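Local coordinates for protein malonate decarboxylase subunit alpha (Acinetobacter baumannii ATCC 17978, PDB 6MPR) that probably serves as the transferase subunit of malonate decarboxylase, exchanging acetyl for malonyl on the acyl carrier protein, at residues Thr142-Glu145 with Leu146-Arg149; Ser348-Met351 with Met352-Ala356. All coordinates share one frame; numbering follows the deposited sequence. Where two conformers were deposited one is given.

Interaction 1 of 2, residues Thr142-Glu145 with Leu146-Arg149; sequences TYIE and LYSR
Tyr147 turns CG anti to its own carbonyl carbon (chi1 -50°) and so lays its phenol ring back over the carbonyl of Tyr143, while Ser148, in the conformer described, has OG set between N and C and folds its hydroxyl back onto the carbonyl of Glu145. Both belong to the short helix 143-149, which follows strand 136-140, outermost of the parallel sheet within this chain. Tyr143 O sits 3.3 Å above the Tyr147 ring plane, over its centre, so the same oxygen that accepts Tyr147 N at 3.0 Å is also covered by the ring. Ile144 CG2 packs against the same ring at CD2 (3.8 Å). Tyr143 runs alongside Tyr147 in the same direction, its CB 3.8 Å from Tyr147 OH, whose hydrogen-bond partner is Asp180. At the start of the helix, the extended Glu145 side chain brings OE2 within 3.0 Å of Thr142 N, on the anti side of the carboxylate. This is the glutamate half of a capping box; the reciprocal half is missing: Thr142 makes no side-chain capping bond, and its OG1 bonds to Gly389 O. Glu145 OE1 accepts from His403 ND1 and Arg402 N of the second subunit, so its carboxylate bridges helix start and dimer interface. Glu145 O takes two donors from the same face of its plane: Ser148 OG at 2.7 Å and Arg149 N at 3.3 Å.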
ATOM      1  N   THR A 142      -8.472   7.865  -1.077  1.00  9.66           N
ATOM      2  CA  THR A 142      -8.691   6.644  -0.304  1.00  7.86           C
ATOM      3  C   THR A 142      -7.670   6.622   0.841  1.00 10.57           C
ATOM      4  O   THR A 142      -6.670   7.326   0.800  1.00 10.03           O
ATOM      5  CB  THR A 142      -8.618   5.388  -1.198  1.00 10.13           C
ATOM      6  OG1 THR A 142      -9.032   4.215  -0.463  1.00  9.50           O
ATOM      7  CG2 THR A 142      -7.236   5.164  -1.794  1.00  8.95           C
ATOM      8  N   TYR A 143      -7.968   5.865   1.903  1.00 10.46           N
ATOM      9  CA  TYR A 143      -7.211   5.998   3.155  1.00  8.33           C
ATOM     10  C   TYR A 143      -5.701   5.910   2.950  1.00  9.71           C
ATOM     11  O   TYR A 143      -4.955   6.819   3.330  1.00  8.49           O
ATOM     12  CB  TYR A 143      -7.621   4.924   4.168  1.00  7.86           C
ATOM     13  CG  TYR A 143      -8.998   5.074   4.764  1.00  7.65           C
ATOM     14  CD1 TYR A 143      -9.449   6.297   5.256  1.00  8.71           C
ATOM     15  CD2 TYR A 143      -9.846   3.972   4.843  1.00 13.42           C
ATOM     16  CE1 TYR A 143     -10.713   6.416   5.800  1.00  8.83           C
ATOM     17  CE2 TYR A 143     -11.105   4.087   5.384  1.00 13.28           C
ATOM     18  CZ  TYR A 143     -11.527   5.295   5.869  1.00 13.39           C
ATOM     19  OH  TYR A 143     -12.782   5.407   6.409  1.00 15.81           O
ATOM     20  N   ILE A 144      -5.219   4.793   2.400  1.00 13.31           N
ATOM     21  CA  ILE A 144      -3.768   4.638   2.366  1.00  8.74           C
ATOM     22  C   ILE A 144      -3.123   5.544   1.331  1.00  9.61           C
ATOM     23  O   ILE A 144      -1.922   5.804   1.425  1.00  9.03           O
ATOM     24  CB  ILE A 144      -3.326   3.180   2.138  1.00 10.87           C
ATOM     25  CG1 ILE A 144      -3.817   2.656   0.789  1.00 10.25           C
ATOM     26  CG2 ILE A 144      -3.781   2.312   3.315  1.00 14.04           C
ATOM     27  CD1 ILE A 144      -3.265   1.287   0.460  1.00 12.46           C
ATOM     28  N   GLU A 145      -3.887   6.045   0.353  1.00 10.69           N
ATOM     29  CA  GLU A 145      -3.391   7.130  -0.495  1.00  9.94           C
ATOM     30  C   GLU A 145      -3.118   8.386   0.326  1.00 11.35           C
ATOM     31  O   GLU A 145      -2.076   9.040   0.166  1.00 10.12           O
ATOM     32  CB  GLU A 145      -4.408   7.408  -1.612  1.00  8.01           C
ATOM     33  CG  GLU A 145      -4.087   8.563  -2.547  1.00  8.43           C
ATOM     34  CD  GLU A 145      -5.279   8.898  -3.449  1.00 12.31           C
ATOM     35  OE1 GLU A 145      -5.101   9.660  -4.425  1.00 11.62           O
ATOM     36  OE2 GLU A 145      -6.404   8.426  -3.154  1.00 11.92           O
ATOM     37  N   LEU A 146      -4.042   8.739   1.220  1.00  8.53           N
ATOM     38  CA  LEU A 146      -3.825   9.908   2.063  1.00  7.54           C
ATOM     39  C   LEU A 146      -2.623   9.689   2.982  1.00 10.15           C
ATOM     40  O   LEU A 146      -1.786  10.587   3.132  1.00  8.92           O
ATOM     41  CB  LEU A 146      -5.098  10.231   2.864  1.00  7.50           C
ATOM     42  CG  LEU A 146      -5.067  11.487   3.745  1.00  8.01           C
ATOM     43  CD1 LEU A 146      -4.907  12.730   2.898  1.00 10.32           C
ATOM     44  CD2 LEU A 146      -6.327  11.606   4.590  1.00 12.20           C
ATOM     45  N   TYR A 147      -2.501   8.498   3.594  1.00  7.14           N
ATOM     46  CA  TYR A 147      -1.325   8.256   4.439  1.00  7.00           C
ATOM     47  C   TYR A 147      -0.037   8.439   3.648  1.00 10.58           C
ATOM     48  O   TYR A 147       0.975   8.912   4.184  1.00 11.39           O
ATOM     49  CB  TYR A 147      -1.304   6.840   5.030  1.00 12.05           C
ATOM     50  CG  TYR A 147      -2.547   6.345   5.727  1.00 11.77           C
ATOM     51  CD1 TYR A 147      -3.448   7.220   6.309  1.00 11.24           C
ATOM     52  CD2 TYR A 147      -2.805   4.964   5.812  1.00  8.42           C
ATOM     53  CE1 TYR A 147      -4.593   6.753   6.924  1.00  7.85           C
ATOM     54  CE2 TYR A 147      -3.947   4.488   6.421  1.00 12.51           C
ATOM     55  CZ  TYR A 147      -4.836   5.385   6.977  1.00 13.06           C
ATOM     56  OH  TYR A 147      -5.972   4.938   7.601  1.00 13.40           O
ATOM     57  N   SER A 148      -0.039   8.011   2.386  1.00 10.06           N
ATOM     58  CA  SER A 148       1.186   8.031   1.596  0.52  9.14           C
ATOM     59  C   SER A 148       1.653   9.450   1.305  1.00  8.58           C
ATOM     60  O   SER A 148       2.855   9.675   1.160  1.00  8.25           O
ATOM     61  CB  SER A 148       0.984   7.265   0.290  0.52  8.61           C
ATOM     62  OG  SER A 148       0.291   8.062  -0.656  0.52 10.02           O
ATOM     63  N   ARG A 149       0.728  10.406   1.215  1.00  8.47           N
ATOM     64  CA  ARG A 149       1.121  11.783   0.945  1.00 10.03           C
ATOM     65  C   ARG A 149       1.824  12.427   2.124  1.00  9.15           C
ATOM     66  O   ARG A 149       2.490  13.455   1.938  1.00  8.73           O
ATOM     67  CB  ARG A 149      -0.110  12.601   0.555  1.00  8.45           C
ATOM     68  CG  ARG A 149      -0.711  12.130  -0.756  1.00  8.64           C
ATOM     69  CD  ARG A 149      -1.763  13.089  -1.258  1.00  8.94           C
ATOM     70  NE  ARG A 149      -1.172  14.343  -1.718  1.00 10.18           N
ATOM     71  CZ  ARG A 149      -1.880  15.413  -2.071  1.00 17.61           C
ATOM     72  NH1 ARG A 149      -3.202  15.407  -1.970  1.00 10.87           N
ATOM     73  NH2 ARG A 149      -1.267  16.509  -2.493  1.00 14.64           N
TER

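Interaction 2 of 2, residues Ser348-Met351 with Met352-Ala356; sequences SNRM and MCQLA
Asn349 holds its amide across the side chain of Met352, the two crossing at about a right angle, and its OD1 accepts Met352 N at 3.0 Å. CG lies anti to the backbone N (chi1 -176°), which swings the amide over the first turn; Met352 N arrives well above the amide plane, although its N-H points almost straight at OD1. Met352 CB comes 3.5 Å from Asn349 CG. The other end of the amide is also used, since Asn349 ND2 donates to Glu186 OE2 of the second subunit. Backbone bonds carry the turn onward: Cys353 N to Asn349 O at 2.9 Å, Gln354 N to Arg350 O at 2.8 Å and Leu355 N to Met351 O at 2.9 Å. On another side of the helix Arg350 and Gln354 run together in the same direction, their planar ends turned 37° apart. A water joins them, accepting from Arg350 NE at 2.8 Å, at the guanidinium edge, and from Gln354 NE2 at 3.1 Å. The remaining polar groups find partners in neighbouring parts of the same chain: Arg350 NH1 forms salt bridges with Glu179 and Asp180, NH2 bonds to Gln69 OE1, and Gln354 OE1 accepts from Asn393 ND2. All three guanidinium nitrogens therefore have acceptors, which should hold the group's rotation. Met352 packs against Val151 of the second subunit. The whole is an asparagine N-cap at the start of helix 350-359, with OD1 serving the N-H three residues on.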
ATOM      1  N   SER A 348      -5.174  -3.999  15.590  1.00 12.58           N
ATOM      2  CA  SER A 348      -5.572  -3.565  14.265  1.00  9.85           C
ATOM      3  C   SER A 348      -4.458  -2.726  13.653  1.00  9.62           C
ATOM      4  O   SER A 348      -3.539  -2.263  14.334  1.00  9.94           O
ATOM      5  CB  SER A 348      -6.853  -2.751  14.326  1.00 12.01           C
ATOM      6  OG  SER A 348      -6.718  -1.710  15.266  1.00 12.23           O
ATOM      7  N   ASN A 349      -4.541  -2.548  12.341  1.00  9.93           N
ATOM      8  CA  ASN A 349      -3.561  -1.732  11.645  1.00  8.98           C
ATOM      9  C   ASN A 349      -4.201  -1.389  10.301  1.00 10.54           C
ATOM     10  O   ASN A 349      -4.166  -2.208   9.386  1.00  8.67           O
ATOM     11  CB  ASN A 349      -2.250  -2.495  11.488  1.00  8.95           C
ATOM     12  CG  ASN A 349      -1.149  -1.672  10.852  1.00 10.54           C
ATOM     13  OD1 ASN A 349      -1.405  -0.812  10.006  1.00 11.03           O
ATOM     14  ND2 ASN A 349       0.099  -1.951  11.246  1.00  9.14           N
ATOM     15  N   ARG A 350      -4.797  -0.194  10.203  1.00  8.62           N
ATOM     16  CA  ARG A 350      -5.584   0.108   9.004  1.00  8.96           C
ATOM     17  C   ARG A 350      -4.700   0.178   7.764  1.00  9.93           C
ATOM     18  O   ARG A 350      -5.090  -0.311   6.692  1.00  8.59           O
ATOM     19  CB  ARG A 350      -6.394   1.405   9.182  1.00 11.49           C
ATOM     20  CG  ARG A 350      -7.139   1.834   7.888  1.00  8.89           C
ATOM     21  CD  ARG A 350      -8.309   2.787   8.162  1.00  8.51           C
ATOM     22  NE  ARG A 350      -9.478   2.058   8.656  1.00 12.49           N
ATOM     23  CZ  ARG A 350      -9.960   2.133   9.894  1.00 10.86           C
ATOM     24  NH1 ARG A 350      -9.398   2.935  10.782  1.00  9.51           N
ATOM     25  NH2 ARG A 350     -11.021   1.411  10.249  1.00 12.28           N
ATOM     26  N   MET A 351      -3.498   0.745   7.880  1.00  8.19           N
ATOM     27  CA  MET A 351      -2.609   0.792   6.720  0.56 10.07           C
ATOM     28  C   MET A 351      -2.259  -0.611   6.235  1.00  9.41           C
ATOM     29  O   MET A 351      -2.332  -0.905   5.030  1.00  7.71           O
ATOM     30  CB  MET A 351      -1.334   1.574   7.033  0.56 11.10           C
ATOM     31  CG  MET A 351      -0.337   1.493   5.876  0.56 10.64           C
ATOM     32  SD  MET A 351       0.630   2.969   5.578  0.56 35.17           S
ATOM     33  CE  MET A 351       2.013   2.754   6.678  0.56 36.79           C
ATOM     34  N   MET A 352      -1.877  -1.502   7.158  1.00  9.03           N
ATOM     35  CA  MET A 352      -1.475  -2.848   6.750  1.00 10.84           C
ATOM     36  C   MET A 352      -2.650  -3.637   6.193  1.00 11.04           C
ATOM     37  O   MET A 352      -2.509  -4.374   5.202  1.00  8.91           O
ATOM     38  CB  MET A 352      -0.828  -3.571   7.932  1.00  8.08           C
ATOM     39  CG  MET A 352      -0.325  -4.985   7.656  1.00 11.66           C
ATOM     40  SD  MET A 352       0.443  -5.630   9.169  1.00 16.05           S
ATOM     41  CE  MET A 352       1.983  -4.711   9.156  1.00 12.55           C
ATOM     42  N   CYS A 353      -3.820  -3.470   6.803  1.00  8.53           N
ATOM     43  CA  CYS A 353      -4.993  -4.205   6.363  1.00  9.54           C
ATOM     44  C   CYS A 353      -5.474  -3.706   5.004  1.00  8.25           C
ATOM     45  O   CYS A 353      -5.836  -4.506   4.141  1.00  8.95           O
ATOM     46  CB  CYS A 353      -6.090  -4.069   7.415  1.00  7.75           C
ATOM     47  SG  CYS A 353      -7.356  -5.313   7.324  1.00 10.51           S
ATOM     48  N   GLN A 354      -5.495  -2.383   4.802  1.00  7.91           N
ATOM     49  CA  GLN A 354      -5.850  -1.845   3.484  1.00  9.73           C
ATOM     50  C   GLN A 354      -4.853  -2.280   2.417  1.00  7.15           C
ATOM     51  O   GLN A 354      -5.245  -2.609   1.291  1.00  8.55           O
ATOM     52  CB  GLN A 354      -5.923  -0.324   3.543  1.00 12.46           C
ATOM     53  CG  GLN A 354      -7.197   0.226   4.158  1.00  9.85           C
ATOM     54  CD  GLN A 354      -8.375   0.130   3.219  1.00  9.83           C
ATOM     55  OE1 GLN A 354      -8.222   0.269   2.005  1.00  9.50           O
ATOM     56  NE2 GLN A 354      -9.558  -0.111   3.770  1.00 10.48           N
ATOM     57  N   LEU A 355      -3.554  -2.289   2.751  1.00  8.83           N
ATOM     58  CA  LEU A 355      -2.559  -2.782   1.798  1.00 12.97           C
ATOM     59  C   LEU A 355      -2.841  -4.232   1.405  1.00  9.64           C
ATOM     60  O   LEU A 355      -2.799  -4.587   0.218  1.00 10.54           O
ATOM     61  CB  LEU A 355      -1.157  -2.657   2.391  1.00 12.49           C
ATOM     62  CG  LEU A 355      -0.023  -2.745   1.370  1.00 29.58           C
ATOM     63  CD1 LEU A 355      -0.182  -1.669   0.284  1.00 25.25           C
ATOM     64  CD2 LEU A 355       1.318  -2.620   2.080  1.00 38.22           C
ATOM     65  N   ALA A 356      -3.112  -5.092   2.390  1.00  8.71           N
ATOM     66  CA  ALA A 356      -3.466  -6.473   2.067  1.00 12.77           C
ATOM     67  C   ALA A 356      -4.749  -6.531   1.256  1.00 16.57           C
ATOM     68  O   ALA A 356      -4.881  -7.363   0.351  1.00  8.48           O
ATOM     69  CB  ALA A 356      -3.606  -7.309   3.338  1.00 11.03           C
TER
HETATM   70  O   HOH W   1     -10.753   0.568   6.602  1.00 14.23           O

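Overall arrangement
Both contacts are buried and local, interaction 1 spanning a short helix with its N-cap and interaction 2 the opening turns of a longer one. The helices pack on each other: Ile144 CG2 lies 3.4 Å from Gln354 CB, and Tyr143 and Tyr147 lie against Arg350. Interaction 1 follows a strand of the parallel sheet, whereas the helix of interaction 2 leads into strand 363-366 of the mixed sheet, so their meeting joins the two halves of the chain. Asp180 serves both, taking Tyr147 OH on one carboxylate oxygen and Arg350 NH1 on the other. The capping chemistry differs: in interaction 1 a glutamate inside the helix accepts the backbone N-H of the N-cap residue, while in interaction 2 the N-cap side chain itself accepts. Each capping side chain also bonds to the second subunit.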